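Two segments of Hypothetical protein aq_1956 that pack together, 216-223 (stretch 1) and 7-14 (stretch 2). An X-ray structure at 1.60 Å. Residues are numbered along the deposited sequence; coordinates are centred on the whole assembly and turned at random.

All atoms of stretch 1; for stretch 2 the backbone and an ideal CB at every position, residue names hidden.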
ATOM      1  N   ALA A 216      10.157   4.474   4.434  1.00 10.90           N
ATOM      2  CA  ALA A 216       9.297   3.922   3.398  1.00 10.52           C
ATOM      3  C   ALA A 216       8.576   2.701   3.955  1.00 10.61           C
ATOM      4  O   ALA A 216       9.208   1.804   4.508  1.00 11.64           O
ATOM      5  CB  ALA A 216      10.105   3.563   2.150  1.00 11.08           C
ATOM      6  N   ILE A 217       7.254   2.690   3.825  1.00  8.37           N
ATOM      7  CA  ILE A 217       6.437   1.548   4.243  1.00  8.49           C
ATOM      8  C   ILE A 217       5.986   0.843   2.967  1.00  9.17           C
ATOM      9  O   ILE A 217       5.470   1.480   2.061  1.00  9.46           O
ATOM     10  CB  ILE A 217       5.224   1.999   5.087  1.00  8.00           C
ATOM     11  CG1 ILE A 217       5.700   2.713   6.364  1.00 10.55           C
ATOM     12  CG2 ILE A 217       4.324   0.802   5.409  1.00  9.95           C
ATOM     13  CD1 ILE A 217       4.613   3.475   7.112  1.00 11.46           C
ATOM     14  N   VAL A 218       6.220  -0.464   2.882  1.00  7.81           N
ATOM     15  CA  VAL A 218       6.063  -1.180   1.611  1.00  8.29           C
ATOM     16  C   VAL A 218       5.295  -2.492   1.773  1.00  8.29           C
ATOM     17  O   VAL A 218       5.173  -3.007   2.886  1.00  9.19           O
ATOM     18  CB  VAL A 218       7.440  -1.414   0.908  1.00  7.85           C
ATOM     19  CG1 VAL A 218       8.110  -0.056   0.535  1.00  8.97           C
ATOM     20  CG2 VAL A 218       8.362  -2.253   1.788  1.00  9.13           C
ATOM     21  N   GLY A 219       4.792  -3.031   0.660  1.00  8.43           N
ATOM     22  CA  GLY A 219       3.912  -4.202   0.694  1.00  9.54           C
ATOM     23  C   GLY A 219       4.332  -5.360  -0.202  1.00  9.50           C
ATOM     24  O   GLY A 219       5.479  -5.812  -0.160  1.00  9.72           O
ATOM     25  N   HIS A 220       3.395  -5.839  -1.022  1.00  9.58           N
ATOM     26  CA  HIS A 220       3.642  -6.966  -1.930  1.00  9.57           C
ATOM     27  C   HIS A 220       4.288  -8.121  -1.146  1.00  9.46           C
ATOM     28  O   HIS A 220       3.799  -8.473  -0.066  1.00  9.42           O
ATOM     29  CB  HIS A 220       4.453  -6.503  -3.160  1.00 11.36           C
ATOM     30  CG  HIS A 220       4.460  -7.469  -4.308  1.00 13.16           C
ATOM     31  ND1 HIS A 220       3.500  -8.443  -4.494  1.00 16.17           N
ATOM     32  CD2 HIS A 220       5.312  -7.580  -5.354  1.00 13.55           C
ATOM     33  CE1 HIS A 220       3.770  -9.118  -5.600  1.00 15.02           C
ATOM     34  NE2 HIS A 220       4.860  -8.607  -6.145  1.00 14.79           N
ATOM     35  N   VAL A 221       5.387  -8.678  -1.653  1.00 10.94           N
ATOM     36  CA  VAL A 221       6.081  -9.768  -0.978  1.00 12.23           C
ATOM     37  C   VAL A 221       7.259  -9.231  -0.173  1.00 12.03           C
ATOM     38  O   VAL A 221       8.052  -8.424  -0.676  1.00 12.93           O
ATOM     39  CB  VAL A 221       6.573 -10.826  -2.005  1.00 13.92           C
ATOM     40  CG1 VAL A 221       7.554 -11.813  -1.359  1.00 15.21           C
ATOM     41  CG2 VAL A 221       5.384 -11.549  -2.607  1.00 15.75           C
ATOM     42  N   GLY A 222       7.360  -9.669   1.080  1.00 10.27           N
ATOM     43  CA  GLY A 222       8.495  -9.321   1.929  1.00 10.17           C
ATOM     44  C   GLY A 222       8.110  -9.115   3.380  1.00 10.11           C
ATOM     45  O   GLY A 222       6.924  -9.015   3.722  1.00  9.90           O
ATOM     46  N   LYS A 223       9.125  -9.051   4.236  1.00 10.73           N
ATOM     47  CA  LYS A 223       8.936  -8.808   5.666  1.00 11.81           C
ATOM     48  C   LYS A 223      10.265  -8.421   6.268  1.00 12.13           C
ATOM     49  O   LYS A 223      11.249  -9.152   6.138  1.00 13.02           O
ATOM     50  CB  LYS A 223       8.403 -10.046   6.398  1.00 12.15           C
ATOM     51  CG  LYS A 223       8.230  -9.823   7.910  1.00 13.53           C
ATOM     52  CD  LYS A 223       7.676 -11.055   8.609  1.00 16.35           C
ATOM     53  CE  LYS A 223       8.631 -12.237   8.515  1.00 19.43           C
ATOM     54  NZ  LYS A 223       9.848 -12.074   9.364  1.00 23.43           N
ATOM     55  N   UNK A   7       3.184   7.504  16.493  1.00 15.65           N
ATOM     56  CA  UNK A   7       3.144   6.054  16.370  1.00 15.94           C
ATOM     57  C   UNK A   7       2.345   5.630  15.146  1.00 13.78           C
ATOM     58  O   UNK A   7       1.261   6.149  14.890  1.00 13.62           O
ATOM     59  CB  UNK A   7       2.547   5.428  17.632  1.00 15.94           C
ATOM     60  N   UNK A   8       2.893   4.673  14.401  1.00 11.73           N
ATOM     61  CA  UNK A   8       2.269   4.194  13.167  1.00 10.44           C
ATOM     62  C   UNK A   8       2.074   2.688  13.254  1.00 10.64           C
ATOM     63  O   UNK A   8       3.020   1.958  13.555  1.00 10.95           O
ATOM     64  CB  UNK A   8       3.114   4.559  11.945  1.00 10.44           C
ATOM     65  N   UNK A   9       0.845   2.230  13.024  1.00 10.64           N
ATOM     66  CA  UNK A   9       0.574   0.795  12.873  1.00 10.57           C
ATOM     67  C   UNK A   9       0.372   0.552  11.385  1.00 10.18           C
ATOM     68  O   UNK A   9      -0.494   1.177  10.779  1.00  9.61           O
ATOM     69  CB  UNK A   9      -0.642   0.348  13.687  1.00 10.57           C
ATOM     70  N   UNK A  10       1.159  -0.352  10.804  1.00  8.92           N
ATOM     71  CA  UNK A  10       1.050  -0.644   9.367  1.00  8.20           C
ATOM     72  C   UNK A  10       0.773  -2.113   9.104  1.00  8.98           C
ATOM     73  O   UNK A  10       1.354  -2.987   9.748  1.00  9.13           O
ATOM     74  CB  UNK A  10       2.332  -0.228   8.642  1.00  8.20           C
ATOM     75  N   UNK A  11      -0.119  -2.365   8.148  1.00  7.32           N
ATOM     76  CA  UNK A  11      -0.348  -3.710   7.617  1.00  8.27           C
ATOM     77  C   UNK A  11      -0.248  -3.687   6.091  1.00  8.44           C
ATOM     78  O   UNK A  11      -0.301  -2.620   5.465  1.00  7.98           O
ATOM     79  CB  UNK A  11      -1.713  -4.243   8.058  1.00  8.27           C
ATOM     80  N   UNK A  12      -0.103  -4.865   5.494  1.00  7.21           N
ATOM     81  CA  UNK A  12      -0.114  -5.000   4.037  1.00  8.59           C
ATOM     82  C   UNK A  12      -0.817  -6.288   3.640  1.00  7.92           C
ATOM     83  O   UNK A  12      -0.890  -7.231   4.437  1.00  9.14           O
ATOM     84  CB  UNK A  12       1.309  -4.975   3.476  1.00  8.59           C
ATOM     85  N   UNK A  13      -1.328  -6.315   2.413  1.00  8.50           N
ATOM     86  CA  UNK A  13      -2.073  -7.465   1.890  1.00  7.46           C
ATOM     87  C   UNK A  13      -3.241  -7.846   2.798  1.00  7.85           C
ATOM     88  O   UNK A  13      -3.336  -8.981   3.284  1.00  9.84           O
ATOM     89  CB  UNK A  13      -1.139  -8.664   1.719  1.00  7.46           C
ATOM     90  N   UNK A  14      -4.132  -6.878   3.008  1.00  7.56           N
ATOM     91  CA  UNK A  14      -5.387  -7.111   3.728  1.00  8.15           C
ATOM     92  C   UNK A  14      -6.152  -8.283   3.102  1.00  9.19           C
ATOM     93  O   UNK A  14      -6.674  -9.141   3.824  1.00 10.61           O
ATOM     94  CB  UNK A  14      -6.251  -5.848   3.722  1.00  8.15           C
TER

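Position 7 has no atom of stretch 1 within 5.5 Å of its ideal CB, so the visible atoms place almost no restriction on it; the deposited residue is Lys7, which makes no contact here.

At position 8 the backbone is extended (phi/psi -124/127) and CA-to-CB points toward stretch 1. The ideal CB lies 5.2 Å from Ile217 CD1, a gap that a short or medium apolar side chain could close, and no polar atom is on offer. Valine, isoleucine or leucine would suit. The residue is Val8, with chi1 at t, and its CG1 comes to 4.2 Å from Ile217 CD1.

Position 9 is out of reach, and stretch 1 cannot discriminate among candidates; Leu9 is found there.

Position 10 again points toward stretch 1, but much closer: the ideal CB is already 3.9 Å from Ile217 CG2. Contact is therefore made without any further atoms, and a small residue such as alanine is sufficient, although a larger one aimed aside cannot be excluded from this evidence. Ala10 is deposited, its CB 3.9 Å from Ile217 CG2, so Ile217 meets both this methyl and Val8.

Position 11 points away, leaving its choice open as far as stretch 1 is concerned; it is Ile11.

Position 12 carries the strongest signal. Its CB direction is toward stretch 1, and the ideal CB sits 3.9 Å from Gly219 CA, where the absence of a side chain on glycine permits the close approach. Beyond, the loop presents the carbonyl oxygens His220 O and Gly222 O, 4.9 Å apart, a pair of acceptors that one donor on a long arm could reach together. Lysine fits well; arginine is also conceivable, while glutamine would be shorter. Lys12 runs past Gly219 with chi1 at p and chi3 at t, and NZ donates hydrogen bonds to His220 O (2.7 Å) and Gly222 O (2.8 Å). Its 88 Å² covered by stretch 1 is the largest such area in stretch 2.

Position 13 has left-handed backbone angles (55/58), which favour glycine, asparagine or aspartate. CA-to-CB points toward stretch 1, with His220 O 5.3 Å from the ideal CB, so a short side chain bearing a donor is attractive. Asn13 answers both cues: ND2 lies 3.1 Å from His220 O and also donates to a water (ND2 to water O, 3.1 Å) that is hydrogen-bonded to His220 ND1 (water O to ND1, 2.9 Å), bridging the two residues.

Position 14 is beyond reach and undetermined by stretch 1; the residue is Phe14.

Stretch 2 (7-14) KVLAIKNF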
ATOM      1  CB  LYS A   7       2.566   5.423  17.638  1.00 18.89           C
ATOM      2  CG  LYS A   7       3.433   5.619  18.889  1.00 18.92           C
ATOM      3  CD  LYS A   7       2.804   4.956  20.116  1.00 20.68           C
ATOM      4  CE  LYS A   7       3.506   5.357  21.422  1.00 22.50           C
ATOM      5  NZ  LYS A   7       4.858   4.741  21.596  1.00 26.70           N
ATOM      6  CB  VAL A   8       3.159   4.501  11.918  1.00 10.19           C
ATOM      7  CG1 VAL A   8       2.474   4.040  10.634  1.00 11.57           C
ATOM      8  CG2 VAL A   8       3.505   5.989  11.840  1.00 11.87           C
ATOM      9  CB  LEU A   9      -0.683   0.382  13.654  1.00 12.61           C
ATOM     10  CG  LEU A   9      -1.013  -1.118  13.843  1.00 14.76           C
ATOM     11  CD1 LEU A   9      -2.204  -1.243  14.796  1.00 17.04           C
ATOM     12  CD2 LEU A   9      -1.312  -1.877  12.560  1.00 18.53           C
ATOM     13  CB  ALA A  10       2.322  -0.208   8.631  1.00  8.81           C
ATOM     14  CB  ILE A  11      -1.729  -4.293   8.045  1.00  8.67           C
ATOM     15  CG1 ILE A  11      -2.890  -3.499   7.416  1.00  9.24           C
ATOM     16  CG2 ILE A  11      -1.826  -4.361   9.568  1.00  9.83           C
ATOM     17  CD1 ILE A  11      -4.259  -4.160   7.618  1.00  9.58           C
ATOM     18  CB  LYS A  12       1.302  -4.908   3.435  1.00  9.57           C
ATOM     19  CG  LYS A  12       2.284  -6.050   3.783  1.00 11.69           C
ATOM     20  CD  LYS A  12       2.323  -7.123   2.713  1.00 12.06           C
ATOM     21  CE  LYS A  12       3.314  -8.232   3.067  1.00  9.77           C
ATOM     22  NZ  LYS A  12       4.670  -7.981   2.475  1.00 10.86           N
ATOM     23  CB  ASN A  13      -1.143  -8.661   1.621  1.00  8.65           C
ATOM     24  CG  ASN A  13      -0.354  -8.513   0.327  1.00  9.35           C
ATOM     25  OD1 ASN A  13      -0.796  -7.847  -0.619  1.00 11.04           O
ATOM     26  ND2 ASN A  13       0.806  -9.162   0.267  1.00 11.01           N
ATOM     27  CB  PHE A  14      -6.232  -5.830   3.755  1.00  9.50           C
ATOM     28  CG  PHE A  14      -7.594  -6.029   4.324  1.00  9.95           C
ATOM     29  CD1 PHE A  14      -7.761  -6.232   5.690  1.00 10.40           C
ATOM     30  CD2 PHE A  14      -8.717  -6.016   3.495  1.00 11.56           C
ATOM     31  CE1 PHE A  14      -9.033  -6.432   6.219  1.00 10.63           C
ATOM     32  CE2 PHE A  14      -9.994  -6.222   4.014  1.00 10.85           C
ATOM     33  CZ  PHE A  14     -10.150  -6.430   5.378  1.00 10.65           C
TER
HETATM   34  O   HOH W   1       1.877  -9.793  -2.579  1.00 22.39           O
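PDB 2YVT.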